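Local coordinates for enoyl-[acyl-carrier-protein] reductase [FMN] (Thermotoga maritima, PDB 5GVJ), which probably reduces the enoyl group of acyl chains carried on acyl carrier protein, using NADH and an FMN cofactor, in fatty acid synthesis, at residues A31-E36 and K288-I293; F68-I73 and K84-E89; S123-V128 and R161-P166; D134-E139 and N157-S162; R195-V200 and P206-K211. The protein carries 1 engineered substitution. All coordinates share one frame; numbering follows the deposited sequence.

Contact 1 of 5, residues A31-E36 and K288-I293; sequences AAAVSE and KPVKQI
Val34, near the end of helix 28-36, and Val290, in the first turn of helix 290-309, bring the two backbones closest, with 6.4 Å between their CA atoms and no hydrogen bond across the gap. Val290 does most of the touching. Its CG1, placed anti to the backbone N (chi1 160°), lies 3.7 Å from Ala33 O and 3.9 Å from Val34 CA, so this methyl rests on the peptide backbone of the facing helix as much as on side chains. The other branch turns to the alanine: Val290 CG2 is 4.3 Å from Ala33 CB. The two valine side chains meet at about a right angle, Val34 CG2 being 4.2 Å from Val290 CG1. In fold terms, a helix running on the outside of the TIM barrel here receives the start of the long C-terminal helix. Pro289 is the N-cap residue of that helix, and the Val290 amide, in its first turn, is bonded to Glu201 OE1. Phe196 and Met19 also pack on Val34. At the exposed margin the Lys291 chain bends back toward helix 28-36, and its NZ donates to Ala37 O, just past the helix's last residue.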
# COMPACT_ATOMS: atom_id res chain seq x y z
N ALA A 31 -1.74 -0.38 26.45
CA ALA A 31 -0.29 -0.39 26.29
C ALA A 31 0.37 -1.43 27.20
O ALA A 31 1.27 -2.15 26.78
CB ALA A 31 0.27 1.01 26.57
N ALA A 32 -0.09 -1.52 28.45
CA ALA A 32 0.50 -2.51 29.35
C ALA A 32 0.27 -3.92 28.83
O ALA A 32 1.14 -4.79 28.97
CB ALA A 32 -0.08 -2.34 30.76
N ALA A 33 -0.89 -4.17 28.23
CA ALA A 33 -1.19 -5.50 27.71
C ALA A 33 -0.29 -5.85 26.53
O ALA A 33 0.23 -6.98 26.44
CB ALA A 33 -2.67 -5.57 27.29
N VAL A 34 -0.08 -4.90 25.61
CA VAL A 34 0.79 -5.16 24.47
C VAL A 34 2.24 -5.38 24.92
O VAL A 34 2.92 -6.31 24.47
CB VAL A 34 0.67 -4.02 23.44
CG1 VAL A 34 1.64 -4.25 22.28
CG2 VAL A 34 -0.75 -3.95 22.89
N SER A 35 2.73 -4.54 25.84
CA SER A 35 4.11 -4.68 26.31
C SER A 35 4.31 -5.98 27.07
O SER A 35 5.31 -6.68 26.87
CB SER A 35 4.49 -3.49 27.18
OG SER A 35 4.80 -2.34 26.39
N GLU A 36 3.38 -6.34 27.96
CA GLU A 36 3.55 -7.59 28.70
C GLU A 36 3.51 -8.80 27.76
O GLU A 36 4.22 -9.78 27.99
CB GLU A 36 2.48 -7.71 29.79
CG GLU A 36 2.63 -8.94 30.70
CD GLU A 36 3.98 -9.02 31.39
OE1 GLU A 36 4.56 -7.95 31.69
OE2 GLU A 36 4.47 -10.15 31.64
N LYS A 288 -10.07 -9.78 19.22
CA LYS A 288 -9.26 -10.84 19.78
C LYS A 288 -8.51 -10.36 21.03
O LYS A 288 -8.22 -9.17 21.17
CB LYS A 288 -8.21 -11.35 18.78
CG LYS A 288 -8.72 -12.01 17.52
CD LYS A 288 -7.49 -12.40 16.68
CE LYS A 288 -7.84 -12.87 15.29
NZ LYS A 288 -6.60 -13.25 14.56
N PRO A 289 -8.16 -11.28 21.92
CA PRO A 289 -7.18 -10.94 22.96
C PRO A 289 -5.86 -10.52 22.33
O PRO A 289 -5.45 -11.04 21.29
CB PRO A 289 -7.02 -12.26 23.74
CG PRO A 289 -8.28 -13.01 23.47
CD PRO A 289 -8.62 -12.67 22.04
N VAL A 290 -5.19 -9.58 23.00
CA VAL A 290 -3.87 -9.13 22.59
C VAL A 290 -2.92 -10.31 22.43
O VAL A 290 -2.18 -10.40 21.44
CB VAL A 290 -3.34 -8.09 23.59
CG1 VAL A 290 -1.81 -7.95 23.50
CG2 VAL A 290 -4.01 -6.74 23.33
N LYS A 291 -2.95 -11.26 23.37
CA LYS A 291 -2.06 -12.41 23.29
C LYS A 291 -2.30 -13.22 22.02
O LYS A 291 -1.35 -13.64 21.35
CB LYS A 291 -2.24 -13.30 24.52
CG LYS A 291 -0.95 -13.97 24.98
CD LYS A 291 -0.15 -13.04 25.91
CE LYS A 291 1.35 -13.35 25.87
NZ LYS A 291 1.95 -13.10 24.49
N GLN A 292 -3.57 -13.45 21.68
CA GLN A 292 -3.89 -14.21 20.48
C GLN A 292 -3.47 -13.45 19.22
O GLN A 292 -2.95 -14.05 18.27
CB GLN A 292 -5.38 -14.52 20.43
CG GLN A 292 -5.75 -15.54 19.36
CD GLN A 292 -5.09 -16.89 19.62
OE1 GLN A 292 -4.44 -17.45 18.75
NE2 GLN A 292 -5.24 -17.40 20.84
N ILE A 293 -3.73 -12.14 19.19
CA ILE A 293 -3.31 -11.32 18.05
C ILE A 293 -1.83 -11.54 17.75
O ILE A 293 -1.44 -11.80 16.60
CB ILE A 293 -3.59 -9.83 18.31
CG1 ILE A 293 -5.10 -9.57 18.36
CG2 ILE A 293 -2.89 -8.94 17.25
CD1 ILE A 293 -5.46 -8.14 18.83

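Contact 2 of 5, residues F68-I73 and K84-E89; sequences FGVNII and KVCIEE
This is a small, buried, wholly apolar contact between a barrel strand and the helix that follows it, with Cys86 of helix 79-88 set down on Val70 and Ile72 of strand 68-73. Val70 and Cys86 are the closest pair along the backbones, their CA atoms 7.6 Å apart, and both point their CB at the opposing segment. The thiol does all the touching from the helix side. It comes down on the isopropyl group of Val70 rather than on one methyl: Cys86 SG is 3.8 Å from Val70 CB, 3.8 Å from Val70 CG1 and 4.2 Å from Val70 CG2. Cys86 CB already faces the strand, and chi1 of -74°, with SG anti to the carbonyl carbon, carries the sulfur on to Val70. Ile72, two residues along the strand and facing the same way, reaches it with the end of its chain. The chain is stretched out at chi2 (177°), so CD1 leads, and Ile72 CD1 stands 4.0 Å from Cys86 SG. Between Val70 and Ile72, Asn71 points to the other side of the strand, where its OD1 is hydrogen-bonded to Thr95 OG1 of the next strand. Val91 and Val94 also pack on Cys86, so the sulfur is lodged among hydrocarbon groups. Strand 68-73, helix 79-88 and strand 93-97 form a beta-alpha-beta crossover, the repeating element of the TIM barrel, and this contact is the strand-to-helix packing at its core.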
# COMPACT_ATOMS: atom_id res chain seq x y z
N PHE A 68 8.09 0.10 26.91
CA PHE A 68 6.88 0.73 26.43
C PHE A 68 7.27 2.07 25.83
O PHE A 68 8.37 2.58 26.09
CB PHE A 68 5.85 0.93 27.55
CG PHE A 68 6.32 1.89 28.61
CD1 PHE A 68 7.16 1.46 29.63
CD2 PHE A 68 5.95 3.23 28.57
CE1 PHE A 68 7.60 2.34 30.60
CE2 PHE A 68 6.40 4.12 29.54
CZ PHE A 68 7.22 3.67 30.55
N GLY A 69 6.38 2.63 25.03
CA GLY A 69 6.59 3.93 24.44
C GLY A 69 5.53 4.93 24.85
O GLY A 69 4.47 4.59 25.40
N VAL A 70 5.85 6.20 24.60
CA VAL A 70 4.90 7.31 24.68
C VAL A 70 4.92 8.03 23.34
O VAL A 70 6.00 8.41 22.86
CB VAL A 70 5.24 8.29 25.82
CG1 VAL A 70 4.37 9.53 25.70
CG2 VAL A 70 5.05 7.63 27.19
N ASN A 71 3.75 8.22 22.75
CA ASN A 71 3.61 9.00 21.54
C ASN A 71 3.27 10.45 21.89
O ASN A 71 2.32 10.70 22.63
CB ASN A 71 2.53 8.42 20.63
CG ASN A 71 2.36 9.22 19.35
OD1 ASN A 71 3.28 9.31 18.53
ND2 ASN A 71 1.18 9.81 19.18
N ILE A 72 4.04 11.38 21.34
CA ILE A 72 3.86 12.80 21.60
C ILE A 72 3.45 13.48 20.30
O ILE A 72 4.09 13.27 19.26
CB ILE A 72 5.15 13.42 22.17
CG1 ILE A 72 5.39 12.89 23.59
CG2 ILE A 72 5.08 14.95 22.14
CD1 ILE A 72 6.65 13.37 24.21
N ILE A 73 2.38 14.27 20.35
CA ILE A 73 1.93 15.05 19.20
C ILE A 73 2.60 16.42 19.23
O ILE A 73 2.40 17.20 20.17
CB ILE A 73 0.40 15.20 19.18
CG1 ILE A 73 -0.27 13.82 19.16
CG2 ILE A 73 -0.02 16.00 17.96
CD1 ILE A 73 0.12 12.99 17.97
N LYS A 84 9.66 16.57 28.46
CA LYS A 84 10.34 16.64 29.76
C LYS A 84 9.83 15.56 30.71
O LYS A 84 10.62 14.94 31.42
CB LYS A 84 10.19 18.07 30.31
CG LYS A 84 9.88 18.29 31.80
CD LYS A 84 11.06 18.04 32.73
CE LYS A 84 10.60 18.06 34.18
NZ LYS A 84 9.44 17.11 34.33
N VAL A 85 8.52 15.30 30.70
CA VAL A 85 7.99 14.18 31.49
C VAL A 85 8.66 12.87 31.09
O VAL A 85 9.03 12.06 31.93
CB VAL A 85 6.46 14.08 31.37
CG1 VAL A 85 5.95 12.81 32.06
CG2 VAL A 85 5.77 15.31 31.95
N CYS A 86 8.79 12.64 29.78
CA CYS A 86 9.36 11.38 29.32
C CYS A 86 10.80 11.22 29.77
O CYS A 86 11.25 10.11 30.06
CB CYS A 86 9.26 11.28 27.79
SG CYS A 86 7.56 10.97 27.26
N ILE A 87 11.54 12.33 29.81
CA ILE A 87 12.92 12.28 30.29
C ILE A 87 12.96 11.96 31.78
O ILE A 87 13.69 11.06 32.23
CB ILE A 87 13.62 13.61 29.97
CG1 ILE A 87 13.86 13.71 28.45
CG2 ILE A 87 14.89 13.77 30.78
CD1 ILE A 87 14.28 15.09 27.95
N GLU A 88 12.13 12.65 32.57
CA GLU A 88 12.19 12.51 34.03
C GLU A 88 11.72 11.13 34.48
O GLU A 88 12.26 10.57 35.44
CB GLU A 88 11.38 13.61 34.71
CG GLU A 88 11.91 15.02 34.42
CD GLU A 88 13.38 15.23 34.76
OE1 GLU A 88 14.10 15.95 34.01
OE2 GLU A 88 13.84 14.67 35.77
N GLU A 89 10.71 10.57 33.83
CA GLU A 89 10.22 9.25 34.19
C GLU A 89 10.94 8.12 33.44
O GLU A 89 10.48 6.97 33.48
CB GLU A 89 8.71 9.17 33.95
CG GLU A 89 7.94 10.33 34.59
CD GLU A 89 8.18 10.46 36.11
OE1 GLU A 89 8.29 9.43 36.80
OE2 GLU A 89 8.27 11.60 36.60

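Contact 3 of 5, residues S123-V128 and R161-P166; sequences SLARMV and RSVNIP
Ser162 OG is the polar meeting point of this contact: Arg126 NH1 comes to 3.3 Å from it, while Asp122 OD1 and Lys158 O, both outside the two segments, are hydrogen-bonded to it. Asp122 ties the group together, because its other oxygen, OD2, forms a salt bridge with Arg126 NH1. The carboxylate thus links serine and arginine. Arg126 reaches this spot through a bend at chi3 (-79°), which folds the guanidinium back along its own helix; the backbone N of Ser123 lies over one face of the group, offset toward the rim. Ser162 OG comes at the guanidinium edge, near its plane. The aliphatic part of the arginine packs as well, with Arg126 CG 3.9 Å from Ser162 CB.

Beyond this polar group the contact turns apolar and buried. Val163, the first residue to leave the helix 152-162, sends CG1 toward the backbone of helix 122-130, 3.9 Å from Ala125 O and 4.2 Å from Arg126 CA. The same methyl meets the small side chain there, Ala125 CB lying 4.3 Å from Val163 CG1. Arg126 and Val163 are the nearest residues along the two backbones, at 6.1 Å between CA atoms. Glu129 OE1, further along helix 122-130, accepts the amides of Asn164 and Ile165 and so fastens the turn leading out. Packing of one outer helix on the C-terminal end of its neighbour, just before the chain enters strand 167-170, is part of the helical layer that surrounds a TIM barrel.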
# COMPACT_ATOMS: atom_id res chain seq x y z
N SER A 123 11.99 12.43 2.47
CA SER A 123 12.86 13.52 2.88
C SER A 123 12.87 13.67 4.40
O SER A 123 13.93 13.83 5.01
CB SER A 123 12.42 14.82 2.22
OG SER A 123 11.07 15.11 2.56
N LEU A 124 11.69 13.62 5.03
CA LEU A 124 11.66 13.73 6.49
C LEU A 124 12.43 12.59 7.13
O LEU A 124 13.17 12.81 8.10
CB LEU A 124 10.22 13.77 7.00
CG LEU A 124 10.09 13.92 8.52
CD1 LEU A 124 10.82 15.17 9.02
CD2 LEU A 124 8.63 13.95 8.99
N ALA A 125 12.27 11.37 6.61
CA ALA A 125 13.02 10.24 7.16
C ALA A 125 14.52 10.52 7.15
O ALA A 125 15.20 10.33 8.16
CB ALA A 125 12.71 8.96 6.38
N ARG A 126 15.05 10.97 6.02
CA ARG A 126 16.49 11.25 5.98
C ARG A 126 16.86 12.37 6.94
O ARG A 126 17.93 12.32 7.57
CB ARG A 126 16.94 11.59 4.56
CG ARG A 126 16.70 10.52 3.55
CD ARG A 126 17.47 10.87 2.30
NE ARG A 126 16.75 11.89 1.56
CZ ARG A 126 15.89 11.63 0.58
NH1 ARG A 126 15.68 10.37 0.20
NH2 ARG A 126 15.26 12.63 -0.03
N MET A 127 16.01 13.38 7.07
CA MET A 127 16.29 14.48 8.00
C MET A 127 16.38 13.99 9.44
O MET A 127 17.32 14.35 10.17
CB MET A 127 15.21 15.56 7.86
CG MET A 127 15.20 16.24 6.49
SD MET A 127 14.16 17.72 6.44
CE MET A 127 12.50 17.07 6.41
N VAL A 128 15.42 13.17 9.88
CA VAL A 128 15.43 12.76 11.28
C VAL A 128 16.55 11.75 11.54
O VAL A 128 17.13 11.73 12.63
CB VAL A 128 14.05 12.22 11.71
CG1 VAL A 128 12.98 13.30 11.54
CG2 VAL A 128 13.68 10.99 10.93
N ARG A 161 15.15 2.16 1.72
CA ARG A 161 16.32 2.33 0.86
C ARG A 161 17.10 3.60 1.16
O ARG A 161 18.29 3.67 0.85
CB ARG A 161 15.89 2.32 -0.60
CG ARG A 161 15.37 0.98 -1.06
CD ARG A 161 15.07 1.00 -2.54
NE ARG A 161 14.36 -0.20 -2.97
CZ ARG A 161 14.95 -1.26 -3.50
NH1 ARG A 161 16.27 -1.29 -3.66
NH2 ARG A 161 14.22 -2.30 -3.88
N SER A 162 16.46 4.60 1.77
CA SER A 162 17.09 5.90 1.97
C SER A 162 17.85 6.03 3.28
O SER A 162 18.70 6.92 3.38
CB SER A 162 16.05 7.02 1.94
OG SER A 162 15.41 7.11 0.69
N VAL A 163 17.55 5.22 4.30
CA VAL A 163 18.20 5.36 5.60
C VAL A 163 18.90 4.05 5.97
O VAL A 163 18.60 2.98 5.43
CB VAL A 163 17.21 5.76 6.71
CG1 VAL A 163 16.58 7.11 6.38
CG2 VAL A 163 16.12 4.69 6.87
N ASN A 164 19.84 4.15 6.90
CA ASN A 164 20.44 2.95 7.47
C ASN A 164 19.81 2.53 8.79
O ASN A 164 19.97 1.36 9.18
CB ASN A 164 21.95 3.14 7.66
CG ASN A 164 22.73 2.95 6.38
OD1 ASN A 164 22.49 2.00 5.64
ND2 ASN A 164 23.66 3.86 6.10
N ILE A 165 19.11 3.42 9.49
CA ILE A 165 18.45 3.08 10.75
C ILE A 165 17.25 2.19 10.43
O ILE A 165 16.77 2.22 9.29
CB ILE A 165 18.02 4.32 11.54
CG1 ILE A 165 17.13 5.23 10.68
CG2 ILE A 165 19.23 5.10 12.04
CD1 ILE A 165 16.46 6.35 11.46
N PRO A 166 16.75 1.40 11.38
CA PRO A 166 15.61 0.53 11.07
C PRO A 166 14.35 1.32 10.76
O PRO A 166 14.12 2.40 11.31
CB PRO A 166 15.42 -0.29 12.36
CG PRO A 166 16.77 -0.26 13.01
CD PRO A 166 17.31 1.12 12.71

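Contact 4 of 5, residues D134-E139 and N157-S162; sequences DAVIAE and NKVSRS
Val159, on the inward side of helix 152-162, packs against Val136 and Ala138 of strand 136-139, and these three buried side chains make up the whole of the touching core. Val136 and Val159 reach toward each other tip to tip, with Val136 CG2 4.0 Å from Val159 CG1. With chi1 of Val136 at -62°, CG1 lies anti to the carbonyl carbon, and CG2 is left between the backbone N and that carbon, facing Val159. The second branch of Val159 serves the alanine: CG2 is 4.3 Å from Ala138 CB. Ala138 has little reach of its own, and here the backbones come closest, with 7.1 Å between Ala138 CA and Val159 CA. Val167 of the next strand and Ala125 of helix 122-130 also pack on Val159.

The far side is polar and looser: Arg161 is exposed to solvent, although Asn157 beside it is buried where the second subunit packs. Arg161 NE donates to Asn157 OD1 at 2.7 Å (N-H...O angle 157°). The bond lies in the carbonyl plane of the asparagine and close to the guanidinium plane, fixing both groups one turn apart. Asp175 of the second subunit takes a hydrogen bond from Asn157 ND2 and a salt bridge from Arg161 NH2, and Glu300 of that subunit also pairs with the arginine. Arg177 of that subunit comes close too, and the two acids probably offset the like charges.

One helix thus serves barrel and dimer interface. Strand 136-139 ends in Glu139, an FMN-binding residue, in keeping with the TIM-barrel habit of putting the active site at the C-terminal ends of the strands.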
# COMPACT_ATOMS: atom_id res chain seq x y z
N ASP A 134 16.70 6.99 16.26
CA ASP A 134 17.13 5.60 16.37
C ASP A 134 16.44 4.71 15.36
O ASP A 134 17.00 3.68 14.97
CB ASP A 134 16.85 5.07 17.79
CG ASP A 134 17.67 5.81 18.83
OD1 ASP A 134 18.87 5.48 18.97
OD2 ASP A 134 17.13 6.72 19.49
N ALA A 135 15.23 5.07 14.95
CA ALA A 135 14.47 4.33 13.95
C ALA A 135 13.39 5.28 13.46
O ALA A 135 13.22 6.36 14.01
CB ALA A 135 13.87 3.04 14.53
N VAL A 136 12.67 4.87 12.42
CA VAL A 136 11.56 5.68 11.92
C VAL A 136 10.38 4.79 11.63
O VAL A 136 10.54 3.64 11.21
CB VAL A 136 11.93 6.50 10.66
CG1 VAL A 136 13.05 7.46 10.98
CG2 VAL A 136 12.31 5.58 9.52
N ILE A 137 9.20 5.32 11.88
CA ILE A 137 7.95 4.70 11.49
C ILE A 137 7.54 5.34 10.18
O ILE A 137 7.38 6.56 10.09
CB ILE A 137 6.87 4.87 12.57
CG1 ILE A 137 7.25 4.12 13.86
CG2 ILE A 137 5.52 4.36 12.06
CD1 ILE A 137 6.60 4.69 15.12
N ALA A 138 7.43 4.52 9.13
CA ALA A 138 6.97 4.99 7.83
C ALA A 138 5.49 4.67 7.77
O ALA A 138 5.11 3.50 7.71
CB ALA A 138 7.75 4.32 6.71
N GLU A 139 4.66 5.69 7.84
CA GLU A 139 3.22 5.48 8.00
C GLU A 139 2.51 5.80 6.69
O GLU A 139 2.42 6.97 6.29
CB GLU A 139 2.67 6.35 9.13
CG GLU A 139 1.18 6.18 9.32
CD GLU A 139 0.67 6.94 10.53
OE1 GLU A 139 0.34 8.14 10.40
OE2 GLU A 139 0.63 6.34 11.61
N ASN A 157 9.15 1.00 1.06
CA ASN A 157 10.21 0.64 0.13
C ASN A 157 11.20 1.80 -0.02
O ASN A 157 12.41 1.61 0.15
CB ASN A 157 9.59 0.27 -1.22
CG ASN A 157 10.61 -0.27 -2.23
OD1 ASN A 157 11.82 -0.19 -2.02
ND2 ASN A 157 10.10 -0.83 -3.33
N LYS A 158 10.69 3.00 -0.30
CA LYS A 158 11.60 4.12 -0.56
C LYS A 158 12.33 4.53 0.71
O LYS A 158 13.54 4.78 0.68
CB LYS A 158 10.82 5.31 -1.13
CG LYS A 158 11.66 6.56 -1.37
CD LYS A 158 12.78 6.28 -2.39
CE LYS A 158 13.43 7.58 -2.86
NZ LYS A 158 14.76 7.33 -3.51
N VAL A 159 11.62 4.59 1.83
CA VAL A 159 12.24 5.03 3.08
C VAL A 159 13.34 4.06 3.49
O VAL A 159 14.45 4.47 3.84
CB VAL A 159 11.17 5.19 4.18
CG1 VAL A 159 11.82 5.34 5.56
CG2 VAL A 159 10.29 6.39 3.89
N SER A 160 13.06 2.75 3.46
CA SER A 160 14.08 1.80 3.89
C SER A 160 15.32 1.88 3.01
O SER A 160 16.44 1.69 3.49
CB SER A 160 13.52 0.37 3.91
OG SER A 160 13.05 -0.03 2.64
N ARG A 161 15.15 2.16 1.72
CA ARG A 161 16.32 2.33 0.86
C ARG A 161 17.10 3.60 1.16
O ARG A 161 18.29 3.67 0.85
CB ARG A 161 15.89 2.32 -0.60
CG ARG A 161 15.37 0.98 -1.06
CD ARG A 161 15.07 1.00 -2.54
NE ARG A 161 14.36 -0.20 -2.97
CZ ARG A 161 14.95 -1.26 -3.50
NH1 ARG A 161 16.27 -1.29 -3.66
NH2 ARG A 161 14.22 -2.30 -3.88
N SER A 162 16.46 4.60 1.77
CA SER A 162 17.09 5.90 1.97
C SER A 162 17.85 6.03 3.28
O SER A 162 18.70 6.92 3.38
CB SER A 162 16.05 7.02 1.94
OG SER A 162 15.41 7.11 0.69

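Contact 5 of 5, residues R195-V200 and P206-K211; sequences RFVASV and PVYKEK
Two kinds of interaction join Lys209 and Tyr208 of helix 206-214 to the segment 195-200: a charged hydrogen bond and plain apolar packing. For the polar part, Lys209 NZ donates to Ser199 O at 2.9 Å, with a C=O...N angle of 152° and the donor tilted modestly from the carbonyl plane. Ser202 O takes a second bond from the same ammonium group, and Val200 O lies 3.5 Å from Lys209 NZ. The chain, extended beyond CG, reaches across to the turn, with Lys209 CG 4.0 Å from Val197 O on the way.

The apolar part is carried by one methyl: Val197 CG1 is 4.0 Å from Tyr208 CE1 and equally far from CD1, meeting the ring obliquely. Phe275 also meets that ring.

Bonds inside 195-200 brace the receiving turn. Arg195 NH2 donates to Ala198 O at 2.9 Å, and Ser199 OG to Phe196 O at 2.7 Å, with Ala198 at the centre of an inverse gamma turn. Helix 193-197 begins with the FMN-binding residues Gly193 and Thr194, so the contact holds helix 206-214 to the segment just after that part of the FMN site. Gathered carbonyl oxygens, rather than a carboxylate, hold the ammonium, which would probably favour the charged form of Lys209.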
# COMPACT_ATOMS: atom_id res chain seq x y z
N ARG A 195 -5.61 -2.85 14.50
CA ARG A 195 -5.68 -4.23 14.98
C ARG A 195 -5.68 -4.30 16.51
O ARG A 195 -6.41 -5.11 17.10
CB ARG A 195 -4.52 -5.04 14.40
CG ARG A 195 -4.41 -6.48 14.93
CD ARG A 195 -5.58 -7.37 14.45
NE ARG A 195 -6.71 -7.39 15.39
CZ ARG A 195 -7.76 -8.21 15.29
NH1 ARG A 195 -7.86 -9.08 14.28
NH2 ARG A 195 -8.72 -8.15 16.21
N PHE A 196 -4.87 -3.47 17.17
CA PHE A 196 -4.86 -3.56 18.63
C PHE A 196 -5.97 -2.74 19.30
O PHE A 196 -6.34 -3.06 20.44
CB PHE A 196 -3.48 -3.14 19.18
CG PHE A 196 -2.43 -4.21 19.00
CD1 PHE A 196 -2.48 -5.38 19.74
CD2 PHE A 196 -1.41 -4.05 18.06
CE1 PHE A 196 -1.52 -6.37 19.58
CE2 PHE A 196 -0.44 -5.05 17.87
CZ PHE A 196 -0.49 -6.21 18.63
N VAL A 197 -6.48 -1.70 18.65
CA VAL A 197 -7.72 -1.08 19.13
C VAL A 197 -8.85 -2.11 19.15
O VAL A 197 -9.69 -2.12 20.06
CB VAL A 197 -8.10 0.14 18.27
CG1 VAL A 197 -9.54 0.56 18.55
CG2 VAL A 197 -7.13 1.29 18.51
N ALA A 198 -8.88 -2.99 18.15
CA ALA A 198 -9.87 -4.06 18.07
C ALA A 198 -9.42 -5.28 18.88
O ALA A 198 -9.34 -6.41 18.39
CB ALA A 198 -10.12 -4.44 16.61
N SER A 199 -9.18 -5.07 20.17
CA SER A 199 -8.74 -6.16 21.04
C SER A 199 -9.55 -6.17 22.33
O SER A 199 -10.17 -5.17 22.71
CB SER A 199 -7.26 -6.05 21.38
OG SER A 199 -7.05 -4.97 22.28
N VAL A 200 -9.52 -7.32 23.01
CA VAL A 200 -10.28 -7.44 24.26
C VAL A 200 -9.78 -6.44 25.29
O VAL A 200 -10.57 -5.82 26.01
CB VAL A 200 -10.22 -8.89 24.79
CG1 VAL A 200 -10.94 -9.00 26.15
CG2 VAL A 200 -10.84 -9.86 23.81
N PRO A 206 -17.35 -0.12 23.26
CA PRO A 206 -17.75 -1.31 22.48
C PRO A 206 -18.24 -1.00 21.07
O PRO A 206 -18.02 -1.80 20.16
CB PRO A 206 -18.86 -1.93 23.34
CG PRO A 206 -18.51 -1.53 24.74
CD PRO A 206 -17.93 -0.13 24.62
N VAL A 207 -18.88 0.15 20.87
CA VAL A 207 -19.37 0.51 19.54
C VAL A 207 -18.20 0.74 18.58
O VAL A 207 -18.27 0.39 17.39
CB VAL A 207 -20.26 1.76 19.63
CG1 VAL A 207 -20.48 2.35 18.26
CG2 VAL A 207 -21.60 1.40 20.27
N TYR A 208 -17.13 1.36 19.08
CA TYR A 208 -15.92 1.54 18.29
C TYR A 208 -15.42 0.19 17.79
O TYR A 208 -15.13 0.03 16.60
CB TYR A 208 -14.86 2.25 19.13
CG TYR A 208 -13.86 3.07 18.37
CD1 TYR A 208 -12.90 2.48 17.55
CD2 TYR A 208 -13.84 4.46 18.49
CE1 TYR A 208 -11.96 3.25 16.87
CE2 TYR A 208 -12.91 5.23 17.81
CZ TYR A 208 -11.97 4.62 17.00
OH TYR A 208 -11.05 5.39 16.33
N LYS A 209 -15.35 -0.79 18.68
CA LYS A 209 -14.90 -2.13 18.29
C LYS A 209 -15.84 -2.75 17.27
O LYS A 209 -15.39 -3.34 16.27
CB LYS A 209 -14.77 -3.01 19.53
CG LYS A 209 -13.68 -2.54 20.51
CD LYS A 209 -13.56 -3.47 21.71
CE LYS A 209 -12.60 -2.92 22.77
NZ LYS A 209 -12.50 -3.87 23.91
N GLU A 210 -17.15 -2.63 17.49
CA GLU A 210 -18.11 -3.23 16.58
C GLU A 210 -18.02 -2.60 15.19
O GLU A 210 -18.18 -3.29 14.18
CB GLU A 210 -19.53 -3.07 17.13
CG GLU A 210 -19.81 -3.84 18.43
CD GLU A 210 -21.04 -3.34 19.19
OE1 GLU A 210 -21.26 -3.79 20.35
OE2 GLU A 210 -21.78 -2.48 18.64
N LYS A 211 -17.78 -1.29 15.12
CA LYS A 211 -17.67 -0.65 13.82
C LYS A 211 -16.44 -1.13 13.05
O LYS A 211 -16.50 -1.32 11.83
CB LYS A 211 -17.66 0.88 13.97
CG LYS A 211 -19.01 1.43 14.40
CD LYS A 211 -20.05 1.16 13.31
CE LYS A 211 -21.44 0.91 13.90
NZ LYS A 211 -22.47 1.86 13.40

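Overall arrangement
All five contacts belong to one TIM barrel. Contacts 3 and 4 are neighbours, centres 6 Å apart, sharing Arg161 and Ser162, and both touch the second subunit. Contacts 1 and 5 lie across the chain's centre from them, with centres 13 Å apart and Lys288 O 2.9 Å from Val200 N in a probable hydrogen bond; contact 1 encloses the other four along the chain. Contact 2 meets contact 1 where Ser35 OG is 3.6 Å from Phe68 CB. The FMN site, with no ligand bound in this chain, includes Glu139 of contact 4 and lies near two others: the Val197 side chain of contact 5 is about 5 Å from Gly193, and the Val34 side chain of contact 1 about 9 Å from it.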